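Local atomic coordinates of SorB (Sorangium cellulosum, PDB entry 6B2V), a protein that helps build the polyketide antibiotic sorangicin on a trans-acyltransferase assembly line, this chain being its module-nine pyran synthase domain, which probably closes a pyran ring. Residues P216-S221 with R228-P233; D159-N164 with A171-L176; L222-E227 with A253-E258; N211-P216 with V270-A275. All coordinates share one frame; numbering follows the deposited sequence.

Contact 1 (P216-S221 with R228-P233); sequences PAIFLS and REWRFP
Ile218 lays a methyl over the benzo half of the Trp230 indole, the two side chains crossing at about a right angle, and so illustrates how a branched residue can serve two neighbours at once. The branch over the ring is Ile218 CG2, 3.6 Å from the centroid of the six-membered ring of Trp230. It stands 11° off the ring normal, a CH-pi contact made over the face. With chi1 at -68°, CG2 is anti to the backbone N, and the other branch is left to run past the indole toward the returning chain. There Ile218 CD1 lies 3.6 Å from Arg231 O, a buried carbonyl with no polar partner in the model. Within the hotdog fold, helix 207-225 packs here against the connection leading into strand 232-241: after a short turn, residues 228-233 pass across its flank. Ala288 of the neighbouring strand 279-289 touches both Ile218 and Arg231. One turn further along the helix the contact becomes polar. The Arg231 chain, extended from CG to NE, reaches beside the helix, and its NH1 donates to Ser221 OG over 3.0 Å, with the hydroxyl close to the guanidinium plane and an angle of 145° at the hydrogen. Arg231 NH2 forms a salt bridge with Asp225, so two residues of one helix hold the guanidinium.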
loop_
_atom_site.group_PDB
_atom_site.type_symbol
_atom_site.label_atom_id
_atom_site.label_comp_id
_atom_site.label_asym_id
_atom_site.label_seq_id
_atom_site.Cartn_x
_atom_site.Cartn_y
_atom_site.Cartn_z
ATOM N N PRO A 216 -1.265 9.047 -5.656
ATOM C CA PRO A 216 -2.210 9.622 -6.602
ATOM C C PRO A 216 -3.670 9.487 -6.157
ATOM O O PRO A 216 -4.436 10.322 -6.466
ATOM C CB PRO A 216 -1.895 8.882 -7.906
ATOM C CG PRO A 216 -0.485 8.615 -7.763
ATOM C CD PRO A 216 -0.307 8.187 -6.346
ATOM N N ALA A 217 -4.013 8.362 -5.529
ATOM C CA ALA A 217 -5.349 8.151 -4.992
ATOM C C ALA A 217 -5.665 9.097 -3.831
ATOM O O ALA A 217 -6.727 9.573 -3.734
ATOM C CB ALA A 217 -5.529 6.695 -4.567
ATOM N N ILE A 218 -4.700 9.269 -2.956
ATOM C CA ILE A 218 -4.876 10.178 -1.860
ATOM C C ILE A 218 -4.997 11.626 -2.354
ATOM O O ILE A 218 -5.822 12.341 -1.913
ATOM C CB ILE A 218 -3.763 10.022 -0.840
ATOM C CG1 ILE A 218 -3.889 8.688 -0.176
ATOM C CG2 ILE A 218 -3.808 11.146 0.176
ATOM C CD1 ILE A 218 -2.642 8.236 0.510
ATOM N N PHE A 219 -4.198 11.970 -3.343
ATOM C CA PHE A 219 -4.278 13.276 -3.935
ATOM C C PHE A 219 -5.692 13.495 -4.510
ATOM O O PHE A 219 -6.272 14.505 -4.304
ATOM C CB PHE A 219 -3.161 13.405 -5.009
ATOM C CG PHE A 219 -3.255 14.622 -5.856
ATOM C CD1 PHE A 219 -4.004 14.605 -6.970
ATOM C CD2 PHE A 219 -2.622 15.752 -5.504
ATOM C CE1 PHE A 219 -4.132 15.714 -7.749
ATOM C CE2 PHE A 219 -2.719 16.878 -6.290
ATOM C CZ PHE A 219 -3.476 16.849 -7.403
ATOM N N LEU A 220 -6.241 12.506 -5.177
ATOM C CA LEU A 220 -7.567 12.600 -5.714
ATOM C C LEU A 220 -8.621 12.792 -4.610
ATOM O O LEU A 220 -9.520 13.538 -4.745
ATOM C CB LEU A 220 -7.887 11.359 -6.541
ATOM C CG LEU A 220 -8.873 11.379 -7.650
ATOM C CD1 LEU A 220 -8.650 12.569 -8.559
ATOM C CD2 LEU A 220 -8.661 10.095 -8.410
ATOM N N SER A 221 -8.432 12.085 -3.499
ATOM C CA SER A 221 -9.354 12.172 -2.375
ATOM C C SER A 221 -9.382 13.584 -1.869
ATOM O O SER A 221 -10.393 14.080 -1.610
ATOM C CB SER A 221 -8.932 11.204 -1.234
ATOM O OG SER A 221 -9.865 11.149 -0.173
ATOM N N ARG A 228 -6.817 19.997 2.025
ATOM C CA ARG A 228 -5.398 20.117 1.990
ATOM C C ARG A 228 -4.623 19.377 3.091
ATOM O O ARG A 228 -3.478 19.538 3.177
ATOM C CB ARG A 228 -5.025 21.605 2.056
ATOM C CG ARG A 228 -5.112 22.297 0.733
ATOM C CD ARG A 228 -4.850 23.794 0.842
ATOM N NE ARG A 228 -3.447 24.085 1.013
ATOM C CZ ARG A 228 -2.603 24.297 0.022
ATOM N NH1 ARG A 228 -2.978 24.223 -1.244
ATOM N NH2 ARG A 228 -1.396 24.574 0.293
ATOM N N GLU A 229 -5.276 18.638 3.948
ATOM C CA GLU A 229 -4.613 17.911 4.996
ATOM C C GLU A 229 -4.407 16.463 4.496
ATOM O O GLU A 229 -5.295 15.886 4.005
ATOM C CB GLU A 229 -5.466 17.945 6.261
ATOM C CG GLU A 229 -5.731 19.322 6.881
ATOM C CD GLU A 229 -4.528 19.903 7.538
ATOM O OE1 GLU A 229 -3.932 19.211 8.333
ATOM O OE2 GLU A 229 -4.207 21.053 7.264
ATOM N N TRP A 230 -3.223 15.909 4.700
ATOM C CA TRP A 230 -2.928 14.551 4.211
ATOM C C TRP A 230 -3.845 13.511 4.790
ATOM O O TRP A 230 -4.279 13.630 5.909
ATOM C CB TRP A 230 -1.484 14.154 4.522
ATOM C CG TRP A 230 -0.996 12.982 3.720
ATOM C CD1 TRP A 230 -0.688 11.767 4.158
ATOM C CD2 TRP A 230 -0.860 12.944 2.321
ATOM N NE1 TRP A 230 -0.347 10.959 3.124
ATOM C CE2 TRP A 230 -0.451 11.672 1.975
ATOM C CE3 TRP A 230 -1.058 13.870 1.321
ATOM C CZ2 TRP A 230 -0.200 11.321 0.688
ATOM C CZ3 TRP A 230 -0.802 13.522 0.047
ATOM C CH2 TRP A 230 -0.378 12.257 -0.263
ATOM N N ARG A 231 -4.133 12.510 3.981
ATOM C CA ARG A 231 -4.955 11.432 4.406
ATOM C C ARG A 231 -4.156 10.127 4.362
ATOM O O ARG A 231 -3.315 9.952 3.556
ATOM C CB ARG A 231 -6.228 11.373 3.561
ATOM C CG ARG A 231 -7.150 12.583 3.751
ATOM C CD ARG A 231 -8.369 12.597 2.870
ATOM N NE ARG A 231 -9.275 13.668 3.240
ATOM C CZ ARG A 231 -10.472 13.825 2.755
ATOM N NH1 ARG A 231 -10.952 13.020 1.856
ATOM N NH2 ARG A 231 -11.215 14.803 3.192
ATOM N N PHE A 232 -4.447 9.265 5.309
ATOM C CA PHE A 232 -3.799 7.989 5.467
ATOM C C PHE A 232 -4.747 6.835 5.232
ATOM O O PHE A 232 -5.879 6.932 5.525
ATOM C CB PHE A 232 -3.224 7.876 6.873
ATOM C CG PHE A 232 -2.315 8.964 7.221
ATOM C CD1 PHE A 232 -2.800 10.144 7.671
ATOM C CD2 PHE A 232 -0.997 8.811 7.065
ATOM C CE1 PHE A 232 -1.973 11.171 7.984
ATOM C CE2 PHE A 232 -0.138 9.831 7.367
ATOM C CZ PHE A 232 -0.637 11.014 7.835
ATOM N N PRO A 233 -4.215 5.736 4.730
ATOM C CA PRO A 233 -5.079 4.602 4.476
ATOM C C PRO A 233 -5.818 4.135 5.772
ATOM O O PRO A 233 -5.214 4.048 6.747
ATOM C CB PRO A 233 -4.086 3.523 3.999
ATOM C CG PRO A 233 -3.050 4.341 3.335
ATOM C CD PRO A 233 -2.904 5.594 4.094
#

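Contact 2 (D159-N164 with A171-L176); sequences DARTRN and ASYDKL
Arg161 packs over Tyr173, the aliphatic part of the arginine lying on the phenol ring. Arg161 CB sits above the centre of the Tyr173 ring, 3.6 Å from its centroid, in a CH-pi contact. The guanidinium makes a separate contact further out: a bend at chi3 (-67°) turns it so that Tyr173 CD2 comes over its middle, 3.5 Å from Arg161 CZ. The two planes are 56° apart, so the flat groups are strongly inclined and do not stack in parallel. Beside them Ala160 adds its methyl, with CB 3.7 Å from Tyr173 OH. Ala160 and Tyr173 also both touch strand 178-183, through Leu181 and Ile178. In the predicted C-terminal hotdog region, the contact thus closes helix 160-166 against the 3-10 segment 173-175 that precedes this strand. Ionic pairing is the second kind of interaction. Arg161 grips Asp174 end-on, but both nitrogens go to a single oxygen. Arg161 NH1 reaches Asp174 OD1 over 2.8 Å from above the carboxylate plane. Arg161 NH2, 2.9 Å from Asp174 OD1, approaches it nearly along its C-O bond. Both residues are exposed, which makes this a surface salt bridge. A third group of bonds fixes the helix that presents Arg161. Asp159 is its N-cap, and OD1 accepts from Thr162 N over 3.1 Å in an almost straight bond (175°). A turn later, Asn164 ND2 and the Asn164 backbone N reach Ala160 O from opposite faces of the carbonyl plane.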
loop_
_atom_site.group_PDB
_atom_site.type_symbol
_atom_site.label_atom_id
_atom_site.label_comp_id
_atom_site.label_asym_id
_atom_site.label_seq_id
_atom_site.Cartn_x
_atom_site.Cartn_y
_atom_site.Cartn_z
ATOM N N ASP A 159 2.336 19.888 -10.434
ATOM C CA ASP A 159 3.672 19.721 -9.912
ATOM C C ASP A 159 3.421 18.860 -8.693
ATOM O O ASP A 159 3.065 19.309 -7.681
ATOM C CB ASP A 159 4.160 21.108 -9.546
ATOM C CG ASP A 159 5.448 21.131 -8.782
ATOM O OD1 ASP A 159 5.982 20.112 -8.394
ATOM O OD2 ASP A 159 5.848 22.266 -8.528
ATOM N N ALA A 160 3.593 17.569 -8.862
ATOM C CA ALA A 160 3.315 16.624 -7.807
ATOM C C ALA A 160 4.131 16.832 -6.561
ATOM O O ALA A 160 3.635 16.650 -5.461
ATOM C CB ALA A 160 3.489 15.220 -8.330
ATOM N N ARG A 161 5.378 17.184 -6.730
ATOM C CA ARG A 161 6.175 17.407 -5.557
ATOM C C ARG A 161 5.655 18.556 -4.723
ATOM O O ARG A 161 5.332 18.393 -3.582
ATOM C CB ARG A 161 7.597 17.740 -6.002
ATOM C CG ARG A 161 8.618 17.853 -4.887
ATOM C CD ARG A 161 9.894 18.508 -5.327
ATOM N NE ARG A 161 10.692 17.777 -6.273
ATOM C CZ ARG A 161 11.657 16.913 -5.976
ATOM N NH1 ARG A 161 11.954 16.606 -4.726
ATOM N NH2 ARG A 161 12.322 16.330 -6.948
ATOM N N THR A 162 5.478 19.700 -5.354
ATOM C CA THR A 162 5.019 20.829 -4.616
ATOM C C THR A 162 3.661 20.632 -3.984
ATOM O O THR A 162 3.496 20.903 -2.830
ATOM C CB THR A 162 4.999 22.075 -5.525
ATOM O OG1 THR A 162 6.287 22.317 -6.042
ATOM C CG2 THR A 162 4.552 23.264 -4.777
ATOM N N ARG A 163 2.712 20.107 -4.731
ATOM C CA ARG A 163 1.393 19.921 -4.207
ATOM C C ARG A 163 1.268 18.943 -3.068
ATOM O O ARG A 163 0.572 19.206 -2.129
ATOM C CB ARG A 163 0.428 19.509 -5.306
ATOM C CG ARG A 163 0.240 20.568 -6.353
ATOM C CD ARG A 163 -0.668 21.703 -5.883
ATOM N NE ARG A 163 -1.942 21.221 -5.403
ATOM C CZ ARG A 163 -2.972 20.967 -6.191
ATOM N NH1 ARG A 163 -2.873 21.154 -7.482
ATOM N NH2 ARG A 163 -4.091 20.537 -5.691
ATOM N N ASN A 164 1.878 17.798 -3.201
ATOM C CA ASN A 164 1.764 16.798 -2.169
ATOM C C ASN A 164 2.498 17.135 -0.906
ATOM O O ASN A 164 2.007 16.899 0.145
ATOM C CB ASN A 164 2.050 15.406 -2.683
ATOM C CG ASN A 164 0.981 14.910 -3.621
ATOM O OD1 ASN A 164 -0.086 14.661 -3.214
ATOM N ND2 ASN A 164 1.305 14.785 -4.876
ATOM N N ALA A 171 5.962 10.868 3.064
ATOM C CA ALA A 171 6.974 10.345 2.161
ATOM C C ALA A 171 7.921 11.392 1.553
ATOM O O ALA A 171 7.517 12.433 1.188
ATOM C CB ALA A 171 6.306 9.598 1.034
ATOM N N SER A 172 9.160 11.000 1.378
ATOM C CA SER A 172 10.113 11.852 0.738
ATOM C C SER A 172 9.829 11.733 -0.762
ATOM O O SER A 172 10.001 10.714 -1.327
ATOM C CB SER A 172 11.512 11.346 1.015
ATOM O OG SER A 172 11.859 11.546 2.357
ATOM N N TYR A 173 9.523 12.838 -1.407
ATOM C CA TYR A 173 9.170 12.811 -2.818
ATOM C C TYR A 173 10.271 12.237 -3.701
ATOM O O TYR A 173 10.038 11.492 -4.592
ATOM C CB TYR A 173 8.797 14.200 -3.324
ATOM C CG TYR A 173 8.307 14.181 -4.738
ATOM C CD1 TYR A 173 7.004 13.866 -5.021
ATOM C CD2 TYR A 173 9.144 14.440 -5.783
ATOM C CE1 TYR A 173 6.557 13.821 -6.302
ATOM C CE2 TYR A 173 8.691 14.390 -7.084
ATOM C CZ TYR A 173 7.394 14.081 -7.322
ATOM O OH TYR A 173 6.952 14.044 -8.593
ATOM N N ASP A 174 11.504 12.555 -3.367
ATOM C CA ASP A 174 12.643 12.082 -4.116
ATOM C C ASP A 174 12.792 10.573 -4.073
ATOM O O ASP A 174 13.442 9.995 -4.911
ATOM C CB ASP A 174 13.924 12.679 -3.571
ATOM C CG ASP A 174 14.259 14.058 -4.123
ATOM O OD1 ASP A 174 13.723 14.507 -5.120
ATOM O OD2 ASP A 174 15.120 14.692 -3.549
ATOM N N LYS A 175 12.260 9.959 -3.026
ATOM C CA LYS A 175 12.337 8.524 -2.863
ATOM C C LYS A 175 11.191 7.773 -3.529
ATOM O O LYS A 175 11.271 6.613 -3.697
ATOM C CB LYS A 175 12.410 8.169 -1.393
ATOM C CG LYS A 175 13.614 8.738 -0.698
ATOM C CD LYS A 175 14.867 8.072 -1.192
ATOM C CE LYS A 175 16.095 8.439 -0.362
ATOM N NZ LYS A 175 15.955 9.814 0.145
ATOM N N LEU A 176 10.167 8.512 -3.873
ATOM C CA LEU A 176 9.059 7.987 -4.621
ATOM C C LEU A 176 9.418 7.846 -6.106
ATOM O O LEU A 176 10.400 8.354 -6.543
ATOM C CB LEU A 176 7.851 8.885 -4.494
ATOM C CG LEU A 176 7.307 9.120 -3.097
ATOM C CD1 LEU A 176 6.126 10.031 -3.133
ATOM C CD2 LEU A 176 7.017 7.803 -2.441
#

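Contact 3 (L222-E227 with A253-E258); sequences LIQDGE and ARRAAE
Gln224 OE1 is held by two hydrogen-bonding groups, Arg255 from the facing strand and the hydroxyl of Tyr268 from strand 267-273. Across the two segments the bond runs from Arg255 NH2 to Gln224 OE1 over 3.0 Å, with an angle of 149° at the hydrogen. It is not aimed at a lone pair: the donor stands 55° out of the carbonyl plane, above the amide. From the arginine's side the oxygen arrives at the guanidinium edge, slightly tilted from its plane; the amide and guanidinium planes themselves stand almost perpendicular. The arginine bends low in its chain, at chi2 (69°), which folds it back until Arg255 CD is 3.5 Å from Gln224 OE1 as well. The glutamine reaches out by an extended chain beyond CG. Its other end is also engaged, since NE2 donates to Asp185 O, which helps to fix the rotation of the amide. Arg255 has a stronger partner on its far nitrogen, NH1, in a salt bridge with Asp259. The end of the helix is closed by a Schellman motif, with Gly226 at positive phi. Glu227 N bonds back to Leu222 O over 3.0 Å, and Gly226 N to Ile223 O over 3.1 Å. The contact covers little surface and lies at the periphery, a polar clasp between helix 207-225 and strand 250-255. It joins the C-terminal end of the helix to the end of a strand in the antiparallel sheet that wraps round it, as in the hotdog fold.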
loop_
_atom_site.group_PDB
_atom_site.type_symbol
_atom_site.label_atom_id
_atom_site.label_comp_id
_atom_site.label_asym_id
_atom_site.label_seq_id
_atom_site.Cartn_x
_atom_site.Cartn_y
_atom_site.Cartn_z
ATOM N N LEU A 222 -8.227 14.188 -1.751
ATOM C CA LEU A 222 -8.129 15.579 -1.313
ATOM C C LEU A 222 -8.761 16.583 -2.283
ATOM O O LEU A 222 -9.552 17.395 -1.906
ATOM C CB LEU A 222 -6.677 15.952 -1.041
ATOM C CG LEU A 222 -6.087 15.219 0.156
ATOM C CD1 LEU A 222 -4.607 15.504 0.189
ATOM C CD2 LEU A 222 -6.715 15.659 1.432
ATOM N N ILE A 223 -8.416 16.312 -3.616
ATOM C CA ILE A 223 -8.957 17.413 -4.396
ATOM C C ILE A 223 -10.453 17.240 -4.649
ATOM O O ILE A 223 -11.212 18.205 -4.569
ATOM C CB ILE A 223 -8.233 17.556 -5.748
ATOM C CG1 ILE A 223 -8.423 16.294 -6.592
ATOM C CG2 ILE A 223 -6.754 17.841 -5.532
ATOM C CD1 ILE A 223 -9.495 16.425 -7.652
ATOM N N GLN A 224 -11.021 16.064 -4.531
ATOM C CA GLN A 224 -12.436 15.934 -4.584
ATOM C C GLN A 224 -13.168 16.566 -3.429
ATOM O O GLN A 224 -14.273 16.960 -3.573
ATOM C CB GLN A 224 -12.864 14.493 -4.776
ATOM C CG GLN A 224 -12.529 13.923 -6.146
ATOM C CD GLN A 224 -13.392 12.742 -6.525
ATOM O OE1 GLN A 224 -13.377 11.780 -5.880
ATOM N NE2 GLN A 224 -14.161 12.884 -7.547
ATOM N N ASP A 225 -12.562 16.551 -2.272
ATOM C CA ASP A 225 -13.172 17.097 -1.087
ATOM C C ASP A 225 -12.734 18.522 -0.783
ATOM O O ASP A 225 -13.105 19.078 0.186
ATOM C CB ASP A 225 -12.861 16.196 0.131
ATOM C CG ASP A 225 -13.978 16.095 1.058
ATOM O OD1 ASP A 225 -15.118 16.286 0.648
ATOM O OD2 ASP A 225 -13.721 15.859 2.215
ATOM N N GLY A 226 -11.921 19.063 -1.637
ATOM C CA GLY A 226 -11.417 20.387 -1.436
ATOM C C GLY A 226 -10.575 20.574 -0.201
ATOM O O GLY A 226 -10.549 21.629 0.366
ATOM N N GLU A 227 -9.830 19.549 0.151
ATOM C CA GLU A 227 -9.028 19.563 1.341
ATOM C C GLU A 227 -7.559 19.512 1.056
ATOM O O GLU A 227 -7.141 19.126 0.040
ATOM C CB GLU A 227 -9.421 18.439 2.279
ATOM C CG GLU A 227 -10.841 18.466 2.749
ATOM C CD GLU A 227 -11.136 19.565 3.760
ATOM O OE1 GLU A 227 -10.233 20.025 4.392
ATOM O OE2 GLU A 227 -12.286 19.941 3.878
ATOM N N ALA A 253 -5.576 6.001 -10.814
ATOM C CA ALA A 253 -6.499 6.125 -9.709
ATOM C C ALA A 253 -7.791 6.816 -10.102
ATOM O O ALA A 253 -7.795 7.725 -10.844
ATOM C CB ALA A 253 -5.873 7.002 -8.633
ATOM N N ARG A 254 -8.891 6.660 -9.261
ATOM C CA ARG A 254 -10.224 6.823 -9.777
ATOM C C ARG A 254 -11.225 6.442 -8.695
ATOM O O ARG A 254 -10.951 5.722 -7.827
ATOM C CB ARG A 254 -10.463 5.948 -11.049
ATOM C CG ARG A 254 -10.358 4.471 -10.828
ATOM C CD ARG A 254 -10.503 3.662 -12.119
ATOM N NE ARG A 254 -10.439 2.242 -11.835
ATOM C CZ ARG A 254 -9.327 1.569 -11.695
ATOM N NH1 ARG A 254 -9.371 0.285 -11.380
ATOM N NH2 ARG A 254 -8.191 2.193 -11.834
ATOM N N ARG A 255 -12.109 7.461 -8.539
ATOM C CA ARG A 255 -13.127 7.287 -7.547
ATOM C C ARG A 255 -13.803 5.950 -7.856
ATOM O O ARG A 255 -14.089 5.674 -8.964
ATOM C CB ARG A 255 -14.110 8.476 -7.556
ATOM C CG ARG A 255 -15.229 8.468 -6.519
ATOM C CD ARG A 255 -14.749 8.661 -5.098
ATOM N NE ARG A 255 -15.822 8.902 -4.122
ATOM C CZ ARG A 255 -16.356 10.073 -3.879
ATOM N NH1 ARG A 255 -17.320 10.162 -3.007
ATOM N NH2 ARG A 255 -15.964 11.152 -4.499
ATOM N N ALA A 256 -14.079 5.183 -6.813
ATOM C CA ALA A 256 -14.738 3.920 -6.943
ATOM C C ALA A 256 -16.207 4.098 -7.278
ATOM O O ALA A 256 -16.744 5.137 -7.173
ATOM C CB ALA A 256 -14.586 3.129 -5.671
ATOM N N ALA A 257 -16.808 2.998 -7.691
ATOM C CA ALA A 257 -18.227 2.995 -8.006
ATOM C C ALA A 257 -19.067 3.356 -6.800
ATOM O O ALA A 257 -20.023 4.060 -6.932
ATOM C CB ALA A 257 -18.636 1.661 -8.568
ATOM N N GLU A 258 -18.733 2.848 -5.647
ATOM C CA GLU A 258 -19.431 3.207 -4.435
ATOM C C GLU A 258 -18.389 3.484 -3.343
ATOM O O GLU A 258 -17.288 3.007 -3.391
ATOM C CB GLU A 258 -20.378 2.049 -3.993
ATOM C CG GLU A 258 -21.541 1.732 -4.943
ATOM C CD GLU A 258 -22.482 2.946 -5.209
ATOM O OE1 GLU A 258 -22.767 3.696 -4.262
ATOM O OE2 GLU A 258 -22.944 3.129 -6.343
#

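Contact 4 (N211-P216 with V270-A275); sequences NSVLVP and VDLVDA
Val213 divides its two methyls between two residues of one strand, Val270 and Leu272. With chi1 at -178°, the first is directed at Val270, and Val213 CG1 lies 4.0 Å from Val270 CG2. Val213 CG2 meets Leu272, the two side chains crossing at about a right angle, and is 4.0 Å from Leu272 CB, with CD1 of the same leucine equally near. Val270 CG2 additionally covers the helix backbone, 3.5 Å from Val213 O, a buried carbonyl without a polar partner in the model. At the side, Leu214 CD2 approaches Val270 CG1 more loosely, at 4.3 Å. The whole exemplifies the core of a hotdog fold, in which the sheet curls round a buried helix: the short axes of 211-216 and 270-273 pass 8.4 Å apart, the helix running obliquely antiparallel to the strand, 136° between their directions. Beyond this first shell, Phe283 of strand 279-289 touches both Val213 and Val270. On the other neighbouring strand, Val251 packs against Val270 and Pro216, the proline at which the helix is kinked for want of an N-H bond to the turn before. Ser212 OG, hydrogen-bonded to Asn208 O and Trp177 N, ties the same helical turn to the chain leading into strand 178-183.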
loop_
_atom_site.group_PDB
_atom_site.type_symbol
_atom_site.label_atom_id
_atom_site.label_comp_id
_atom_site.label_asym_id
_atom_site.label_seq_id
_atom_site.Cartn_x
_atom_site.Cartn_y
_atom_site.Cartn_z
ATOM N N ASN A 211 3.969 3.412 -1.768
ATOM C CA ASN A 211 3.519 4.781 -1.534
ATOM C C ASN A 211 3.325 5.552 -2.840
ATOM O O ASN A 211 2.499 6.381 -2.930
ATOM C CB ASN A 211 4.489 5.533 -0.642
ATOM C CG ASN A 211 4.268 5.231 0.815
ATOM O OD1 ASN A 211 5.176 5.283 1.574
ATOM N ND2 ASN A 211 3.082 4.954 1.156
ATOM N N SER A 212 4.140 5.242 -3.830
ATOM C CA SER A 212 3.977 5.862 -5.131
ATOM C C SER A 212 2.627 5.510 -5.752
ATOM O O SER A 212 2.116 6.226 -6.521
ATOM C CB SER A 212 5.087 5.460 -6.079
ATOM O OG SER A 212 6.320 5.857 -5.588
ATOM N N VAL A 213 2.186 4.307 -5.536
ATOM C CA VAL A 213 0.874 3.912 -6.018
ATOM C C VAL A 213 -0.294 4.604 -5.275
ATOM O O VAL A 213 -1.263 4.976 -5.830
ATOM C CB VAL A 213 0.697 2.383 -5.946
ATOM C CG1 VAL A 213 -0.633 1.958 -6.490
ATOM C CG2 VAL A 213 1.786 1.661 -6.674
ATOM N N LEU A 214 -0.141 4.689 -3.976
ATOM C CA LEU A 214 -1.160 5.314 -3.149
ATOM C C LEU A 214 -1.296 6.831 -3.230
ATOM O O LEU A 214 -2.339 7.338 -3.098
ATOM C CB LEU A 214 -1.063 4.879 -1.675
ATOM C CG LEU A 214 -1.196 3.363 -1.407
ATOM C CD1 LEU A 214 -1.391 3.076 0.059
ATOM C CD2 LEU A 214 -2.271 2.698 -2.234
ATOM N N VAL A 215 -0.187 7.509 -3.472
ATOM C CA VAL A 215 -0.206 8.966 -3.464
ATOM C C VAL A 215 -1.180 9.568 -4.451
ATOM O O VAL A 215 -1.845 10.488 -4.117
ATOM C CB VAL A 215 1.244 9.564 -3.585
ATOM C CG1 VAL A 215 1.265 11.003 -4.081
ATOM C CG2 VAL A 215 1.884 9.536 -2.247
ATOM N N PRO A 216 -1.265 9.047 -5.656
ATOM C CA PRO A 216 -2.210 9.622 -6.602
ATOM C C PRO A 216 -3.670 9.487 -6.157
ATOM O O PRO A 216 -4.436 10.322 -6.466
ATOM C CB PRO A 216 -1.895 8.882 -7.906
ATOM C CG PRO A 216 -0.485 8.615 -7.763
ATOM C CD PRO A 216 -0.307 8.187 -6.346
ATOM N N VAL A 270 -7.151 2.023 -7.400
ATOM C CA VAL A 270 -5.918 2.457 -8.000
ATOM C C VAL A 270 -5.095 1.262 -8.499
ATOM O O VAL A 270 -4.854 0.390 -7.785
ATOM C CB VAL A 270 -5.148 3.429 -7.085
ATOM C CG1 VAL A 270 -4.763 2.837 -5.757
ATOM C CG2 VAL A 270 -3.918 3.905 -7.770
ATOM N N ASP A 271 -4.626 1.324 -9.731
ATOM C CA ASP A 271 -3.851 0.260 -10.276
ATOM C C ASP A 271 -2.446 0.729 -10.645
ATOM O O ASP A 271 -2.236 1.833 -11.021
ATOM C CB ASP A 271 -4.406 -0.291 -11.601
ATOM C CG ASP A 271 -5.705 -1.078 -11.425
ATOM O OD1 ASP A 271 -6.348 -0.845 -10.492
ATOM O OD2 ASP A 271 -6.034 -1.934 -12.165
ATOM N N LEU A 272 -1.525 -0.210 -10.495
ATOM C CA LEU A 272 -0.159 -0.049 -10.920
ATOM C C LEU A 272 -0.036 -0.896 -12.198
ATOM O O LEU A 272 -0.252 -2.020 -12.203
ATOM C CB LEU A 272 0.843 -0.547 -9.889
ATOM C CG LEU A 272 2.319 -0.514 -10.330
ATOM C CD1 LEU A 272 2.819 0.913 -10.488
ATOM C CD2 LEU A 272 3.183 -1.200 -9.328
ATOM N N VAL A 273 0.347 -0.245 -13.274
ATOM C CA VAL A 273 0.496 -0.887 -14.545
ATOM C C VAL A 273 1.894 -0.682 -15.151
ATOM O O VAL A 273 2.555 0.222 -14.857
ATOM C CB VAL A 273 -0.542 -0.428 -15.604
ATOM C CG1 VAL A 273 -1.954 -0.603 -15.084
ATOM C CG2 VAL A 273 -0.342 1.008 -16.036
ATOM N N ASP A 274 2.260 -1.607 -16.010
ATOM C CA ASP A 274 3.507 -1.482 -16.724
ATOM C C ASP A 274 3.337 -0.585 -17.945
ATOM O O ASP A 274 2.334 -0.035 -18.196
ATOM C CB ASP A 274 4.193 -2.834 -17.049
ATOM C CG ASP A 274 3.413 -3.697 -18.002
ATOM O OD1 ASP A 274 2.677 -3.124 -18.757
ATOM O OD2 ASP A 274 3.660 -4.890 -18.001
ATOM N N ALA A 275 4.374 -0.477 -18.741
ATOM C CA ALA A 275 4.342 0.419 -19.890
ATOM C C ALA A 275 3.411 0.001 -20.986
ATOM O O ALA A 275 3.162 0.785 -21.848
ATOM C CB ALA A 275 5.733 0.770 -20.432
#

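How the contacts relate
From the N terminus, contact 2 comes first and closes a short loop between helix 160-166 and the approach to strand 178-183, before any other contact opens. Helix 207-225 then opens the remaining three in succession: contact 4 at 211-216, contact 1 from the shared Pro216, and contact 3 at 222-227. Contact 1 closes first, at 228-233, and crosses contact 3, which closes at 253-258. Both nest inside the long loop that contact 4 completes at 270-275. One helix is thereby tied to strands 232-241, 250-255 and 267-273. Contact 2 lies against the same helix and the turn after it, Asn164 packing on Phe219 and Trp230, and Leu176 on Ser212.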